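PDB 1YVU: protein argonaute from Aquifex aeolicus, which cleaves RNA targets endonucleolytically, using short single-stranded DNA as a guide to bind the complementary strand, with magnesium as the preferred metal. Local coordinates for residues 161-173 with 249-261. Numbering follows the deposited sequence.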
loop_
_atom_site.group_PDB
_atom_site.type_symbol
_atom_site.label_atom_id
_atom_site.label_comp_id
_atom_site.label_asym_id
_atom_site.label_seq_id
_atom_site.Cartn_x
_atom_site.Cartn_y
_atom_site.Cartn_z
ATOM N N PHE A 161 12.518 -6.662 5.540
ATOM C CA PHE A 161 13.883 -6.300 5.122
ATOM C C PHE A 161 13.929 -5.087 4.227
ATOM O O PHE A 161 13.436 -5.103 3.106
ATOM C CB PHE A 161 14.610 -7.462 4.438
ATOM C CG PHE A 161 14.972 -8.580 5.367
ATOM C CD1 PHE A 161 14.117 -9.689 5.512
ATOM C CD2 PHE A 161 16.137 -8.511 6.155
ATOM C CE1 PHE A 161 14.412 -10.712 6.441
ATOM C CE2 PHE A 161 16.442 -9.535 7.090
ATOM C CZ PHE A 161 15.572 -10.636 7.233
ATOM N N ARG A 162 14.549 -4.040 4.748
ATOM C CA ARG A 162 14.700 -2.765 4.069
ATOM C C ARG A 162 15.928 -2.865 3.184
ATOM O O ARG A 162 17.023 -3.140 3.674
ATOM C CB ARG A 162 14.863 -1.645 5.120
ATOM C CG ARG A 162 14.743 -0.239 4.591
ATOM C CD ARG A 162 13.350 0.041 4.080
ATOM N NE ARG A 162 12.437 0.565 5.096
ATOM C CZ ARG A 162 11.126 0.752 4.913
ATOM N NH1 ARG A 162 10.545 0.448 3.750
ATOM N NH2 ARG A 162 10.400 1.298 5.887
ATOM N N ILE A 163 15.725 -2.704 1.876
ATOM C CA ILE A 163 16.826 -2.787 0.905
ATOM C C ILE A 163 17.494 -1.423 0.840
ATOM O O ILE A 163 16.871 -0.431 0.485
ATOM C CB ILE A 163 16.335 -3.235 -0.515
ATOM C CG1 ILE A 163 15.356 -4.423 -0.412
ATOM C CG2 ILE A 163 17.529 -3.673 -1.363
ATOM C CD1 ILE A 163 14.601 -4.755 -1.707
ATOM N N GLN A 164 18.762 -1.377 1.230
ATOM C CA GLN A 164 19.504 -0.129 1.272
ATOM C C GLN A 164 20.941 -0.281 0.800
ATOM O O GLN A 164 21.531 -1.325 1.035
ATOM C CB GLN A 164 19.520 0.398 2.718
ATOM C CG GLN A 164 18.304 1.231 3.115
ATOM C CD GLN A 164 18.337 1.687 4.545
ATOM O OE1 GLN A 164 19.387 1.767 5.174
ATOM N NE2 GLN A 164 17.177 2.001 5.071
ATOM N N PRO A 165 21.501 0.731 0.087
ATOM C CA PRO A 165 22.892 0.695 -0.401
ATOM C C PRO A 165 23.861 1.082 0.721
ATOM O O PRO A 165 23.479 1.780 1.664
ATOM C CB PRO A 165 22.913 1.771 -1.496
ATOM C CG PRO A 165 21.502 1.895 -1.903
ATOM C CD PRO A 165 20.791 1.834 -0.591
ATOM N N PHE A 166 25.111 0.645 0.595
ATOM C CA PHE A 166 26.149 0.932 1.583
ATOM C C PHE A 166 26.466 2.418 1.583
ATOM O O PHE A 166 26.684 3.031 2.639
ATOM C CB PHE A 166 27.414 0.125 1.250
ATOM C CG PHE A 166 27.455 -1.240 1.895
ATOM C CD1 PHE A 166 26.617 -2.279 1.440
ATOM C CD2 PHE A 166 28.321 -1.491 2.984
ATOM C CE1 PHE A 166 26.634 -3.566 2.066
ATOM C CE2 PHE A 166 28.358 -2.772 3.629
ATOM C CZ PHE A 166 27.506 -3.811 3.163
ATOM N N GLU A 167 26.369 2.991 0.384
ATOM C CA GLU A 167 26.645 4.394 0.136
ATOM C C GLU A 167 25.531 5.258 0.655
ATOM O O GLU A 167 24.357 4.904 0.589
ATOM C CB GLU A 167 26.811 4.662 -1.361
ATOM C CG GLU A 167 27.707 3.679 -2.134
ATOM C CD GLU A 167 26.915 2.837 -3.118
ATOM O OE1 GLU A 167 26.376 3.413 -4.086
ATOM O OE2 GLU A 167 26.823 1.606 -2.926
ATOM N N THR A 168 25.937 6.408 1.156
ATOM C CA THR A 168 25.062 7.427 1.704
ATOM C C THR A 168 24.445 8.175 0.510
ATOM O O THR A 168 24.814 7.913 -0.638
ATOM C CB THR A 168 25.947 8.361 2.559
ATOM O OG1 THR A 168 26.475 7.618 3.660
ATOM C CG2 THR A 168 25.217 9.518 3.082
ATOM N N LEU A 169 23.478 9.051 0.773
ATOM C CA LEU A 169 22.876 9.853 -0.287
ATOM C C LEU A 169 23.885 10.944 -0.669
ATOM O O LEU A 169 23.908 11.361 -1.807
ATOM C CB LEU A 169 21.525 10.451 0.137
ATOM C CG LEU A 169 20.616 11.086 -0.942
ATOM C CD1 LEU A 169 20.186 10.050 -1.928
ATOM C CD2 LEU A 169 19.387 11.725 -0.366
ATOM N N GLN A 170 24.771 11.317 0.265
ATOM C CA GLN A 170 25.842 12.303 0.026
ATOM C C GLN A 170 26.948 11.687 -0.859
ATOM O O GLN A 170 27.321 12.274 -1.875
ATOM C CB GLN A 170 26.440 12.794 1.359
ATOM C CG GLN A 170 27.401 13.988 1.288
ATOM C CD GLN A 170 26.845 15.185 0.543
ATOM O OE1 GLN A 170 25.836 15.783 0.935
ATOM N NE2 GLN A 170 27.513 15.551 -0.543
ATOM N N THR A 171 27.407 10.481 -0.507
ATOM C CA THR A 171 28.428 9.747 -1.259
ATOM C C THR A 171 27.912 9.543 -2.696
ATOM O O THR A 171 28.673 9.627 -3.655
ATOM C CB THR A 171 28.698 8.360 -0.612
ATOM O OG1 THR A 171 28.981 8.513 0.795
ATOM C CG2 THR A 171 29.854 7.647 -1.312
ATOM N N LEU A 172 26.595 9.363 -2.811
ATOM C CA LEU A 172 25.902 9.160 -4.090
ATOM C C LEU A 172 25.708 10.418 -4.917
ATOM O O LEU A 172 25.899 10.377 -6.128
ATOM C CB LEU A 172 24.532 8.503 -3.879
ATOM C CG LEU A 172 24.457 6.978 -3.864
ATOM C CD1 LEU A 172 23.154 6.544 -3.242
ATOM C CD2 LEU A 172 24.595 6.422 -5.262
ATOM N N LEU A 173 25.282 11.510 -4.280
ATOM C CA LEU A 173 25.064 12.790 -4.970
ATOM C C LEU A 173 26.391 13.398 -5.450
ATOM O O LEU A 173 26.425 14.140 -6.448
ATOM C CB LEU A 173 24.320 13.790 -4.062
ATOM C CG LEU A 173 22.839 13.592 -3.678
ATOM C CD1 LEU A 173 22.372 14.632 -2.656
ATOM C CD2 LEU A 173 21.955 13.603 -4.896
ATOM N N THR A 249 13.453 18.411 6.943
ATOM C CA THR A 249 14.750 18.623 6.302
ATOM C C THR A 249 15.800 17.800 7.007
ATOM O O THR A 249 15.866 17.795 8.243
ATOM C CB THR A 249 15.171 20.096 6.304
ATOM O OG1 THR A 249 14.141 20.876 5.687
ATOM C CG2 THR A 249 16.487 20.295 5.517
ATOM N N TYR A 250 16.571 17.059 6.208
ATOM C CA TYR A 250 17.648 16.193 6.701
ATOM C C TYR A 250 18.871 16.342 5.794
ATOM O O TYR A 250 18.699 16.624 4.603
ATOM C CB TYR A 250 17.199 14.707 6.707
ATOM C CG TYR A 250 16.180 14.338 7.771
ATOM C CD1 TYR A 250 14.896 13.886 7.416
ATOM C CD2 TYR A 250 16.489 14.438 9.144
ATOM C CE1 TYR A 250 13.915 13.534 8.407
ATOM C CE2 TYR A 250 15.522 14.090 10.156
ATOM C CZ TYR A 250 14.232 13.636 9.773
ATOM O OH TYR A 250 13.289 13.286 10.732
ATOM N N PRO A 251 20.115 16.267 6.358
ATOM C CA PRO A 251 21.373 16.371 5.588
ATOM C C PRO A 251 21.583 15.072 4.841
ATOM O O PRO A 251 21.384 13.982 5.411
ATOM C CB PRO A 251 22.439 16.479 6.665
ATOM C CG PRO A 251 21.712 17.109 7.765
ATOM C CD PRO A 251 20.426 16.370 7.791
ATOM N N ALA A 252 22.021 15.193 3.587
ATOM C CA ALA A 252 22.282 14.054 2.712
ATOM C C ALA A 252 23.218 13.024 3.333
ATOM O O ALA A 252 23.231 11.857 2.940
ATOM C CB ALA A 252 22.850 14.539 1.412
ATOM N N THR A 253 23.944 13.472 4.352
ATOM C CA THR A 253 24.904 12.665 5.095
ATOM C C THR A 253 24.293 11.525 5.904
ATOM O O THR A 253 24.934 10.486 6.088
ATOM C CB THR A 253 25.772 13.532 6.029
ATOM O OG1 THR A 253 24.931 14.210 6.983
ATOM C CG2 THR A 253 26.601 14.539 5.209
ATOM N N ILE A 254 23.064 11.698 6.379
ATOM C CA ILE A 254 22.429 10.638 7.150
ATOM C C ILE A 254 21.321 9.942 6.378
ATOM O O ILE A 254 20.573 9.149 6.958
ATOM C CB ILE A 254 21.858 11.128 8.499
ATOM C CG1 ILE A 254 20.930 12.326 8.280
ATOM C CG2 ILE A 254 22.982 11.323 9.504
ATOM C CD1 ILE A 254 19.736 12.300 9.162
ATOM N N LEU A 255 21.193 10.242 5.088
ATOM C CA LEU A 255 20.155 9.613 4.277
ATOM C C LEU A 255 20.671 8.465 3.447
ATOM O O LEU A 255 21.682 8.578 2.759
ATOM C CB LEU A 255 19.465 10.626 3.371
ATOM C CG LEU A 255 18.619 11.670 4.075
ATOM C CD1 LEU A 255 18.300 12.811 3.147
ATOM C CD2 LEU A 255 17.369 11.027 4.585
ATOM N N LYS A 256 19.981 7.341 3.574
ATOM C CA LYS A 256 20.291 6.145 2.826
ATOM C C LYS A 256 19.051 5.856 1.979
ATOM O O LYS A 256 17.938 6.028 2.463
ATOM C CB LYS A 256 20.593 4.983 3.781
ATOM C CG LYS A 256 22.098 4.692 4.012
ATOM C CD LYS A 256 22.267 3.391 4.841
ATOM C CE LYS A 256 23.692 2.802 4.846
ATOM N NZ LYS A 256 23.694 1.325 5.189
ATOM N N PRO A 257 19.225 5.574 0.670
ATOM C CA PRO A 257 18.111 5.264 -0.241
ATOM C C PRO A 257 17.457 3.950 0.064
ATOM O O PRO A 257 18.082 3.053 0.607
ATOM C CB PRO A 257 18.782 5.204 -1.602
ATOM C CG PRO A 257 19.840 6.234 -1.463
ATOM C CD PRO A 257 20.423 5.925 -0.116
ATOM N N VAL A 258 16.177 3.866 -0.267
ATOM C CA VAL A 258 15.380 2.657 -0.059
ATOM C C VAL A 258 15.014 2.114 -1.468
ATOM O O VAL A 258 14.420 2.839 -2.282
ATOM C CB VAL A 258 14.143 2.991 0.834
ATOM C CG1 VAL A 258 13.189 1.828 0.896
ATOM C CG2 VAL A 258 14.593 3.335 2.254
ATOM N N LEU A 259 15.409 0.862 -1.747
ATOM C CA LEU A 259 15.203 0.223 -3.057
ATOM C C LEU A 259 14.139 -0.864 -3.132
ATOM O O LEU A 259 13.926 -1.581 -2.151
ATOM C CB LEU A 259 16.519 -0.390 -3.540
ATOM C CG LEU A 259 17.838 0.369 -3.356
ATOM C CD1 LEU A 259 19.004 -0.541 -3.721
ATOM C CD2 LEU A 259 17.842 1.660 -4.189
ATOM N N THR A 260 13.512 -0.981 -4.317
ATOM C CA THR A 260 12.469 -1.993 -4.668
ATOM C C THR A 260 12.832 -2.550 -6.068
ATOM O O THR A 260 13.825 -2.099 -6.650
ATOM C CB THR A 260 10.988 -1.397 -4.687
ATOM O OG1 THR A 260 10.724 -0.721 -3.454
ATOM C CG2 THR A 260 9.911 -2.514 -4.843
ATOM N N TYR A 261 11.993 -3.465 -6.594
ATOM C CA TYR A 261 12.086 -4.201 -7.889
ATOM C C TYR A 261 12.541 -5.634 -7.639
ATOM O O TYR A 261 11.770 -6.478 -7.201
ATOM C CB TYR A 261 13.040 -3.589 -8.945
ATOM C CG TYR A 261 12.514 -2.428 -9.773
ATOM C CD1 TYR A 261 13.382 -1.387 -10.160
ATOM C CD2 TYR A 261 11.171 -2.384 -10.231
ATOM C CE1 TYR A 261 12.929 -0.319 -11.007
ATOM C CE2 TYR A 261 10.698 -1.324 -11.076
ATOM C CZ TYR A 261 11.586 -0.295 -11.460
ATOM O OH TYR A 261 11.173 0.718 -12.315
#
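Leu259 N donates to Ile163 O, 3.0 Å away and nearly straight at 171°, and this bond ties the last strand of linker L1 to the chain leaving the PAZ domain. The same carbonyl also receives a CA-H...O contact from Val258. At the start of helix 169-175 the backbone of Leu169 is held as well: its N gives a hydrogen bond to Leu255 O at 2.7 Å, while Gln170 N makes only a weak one to Ala252 O. The side-chain amide of Gln170 turns elsewhere, its OE1 accepting from Phe240 N and passing 3.3 Å from Ala252 CB.

Around these bonds the contact is mostly carbon. Leu169 CG stands anti to the backbone N (chi1 -168°), which lays CD2 alongside Leu255 CD1 at 3.8 Å and sets CD1 against Pro257 CG. Leu172 CD1 meets that same proline corner. Farther along, Leu259 CD1 packs on Pro165 CG, 3.9 Å away. Gln164 extends across the Lys256 chain at about a right angle, its OE1 3.3 Å from Lys256 CD and its CG against Pro257 O, an oxygen that also takes a CA-H...O contact from Gln164 CA; an alanine here would probably leave the methylenes of Lys256 without the amide that crosses them. Arg162 lays CD on Val258 CG1, 3.7 Å away, while its guanidinium pairs with Glu140.

The chemistry implies a join in which backbone N-H groups pair with backbone carbonyls at two points, with proline, leucine and lysine carbons packed around them, linking the end of L1 and helix 169-175 to the 249-261 segment of the PAZ domain.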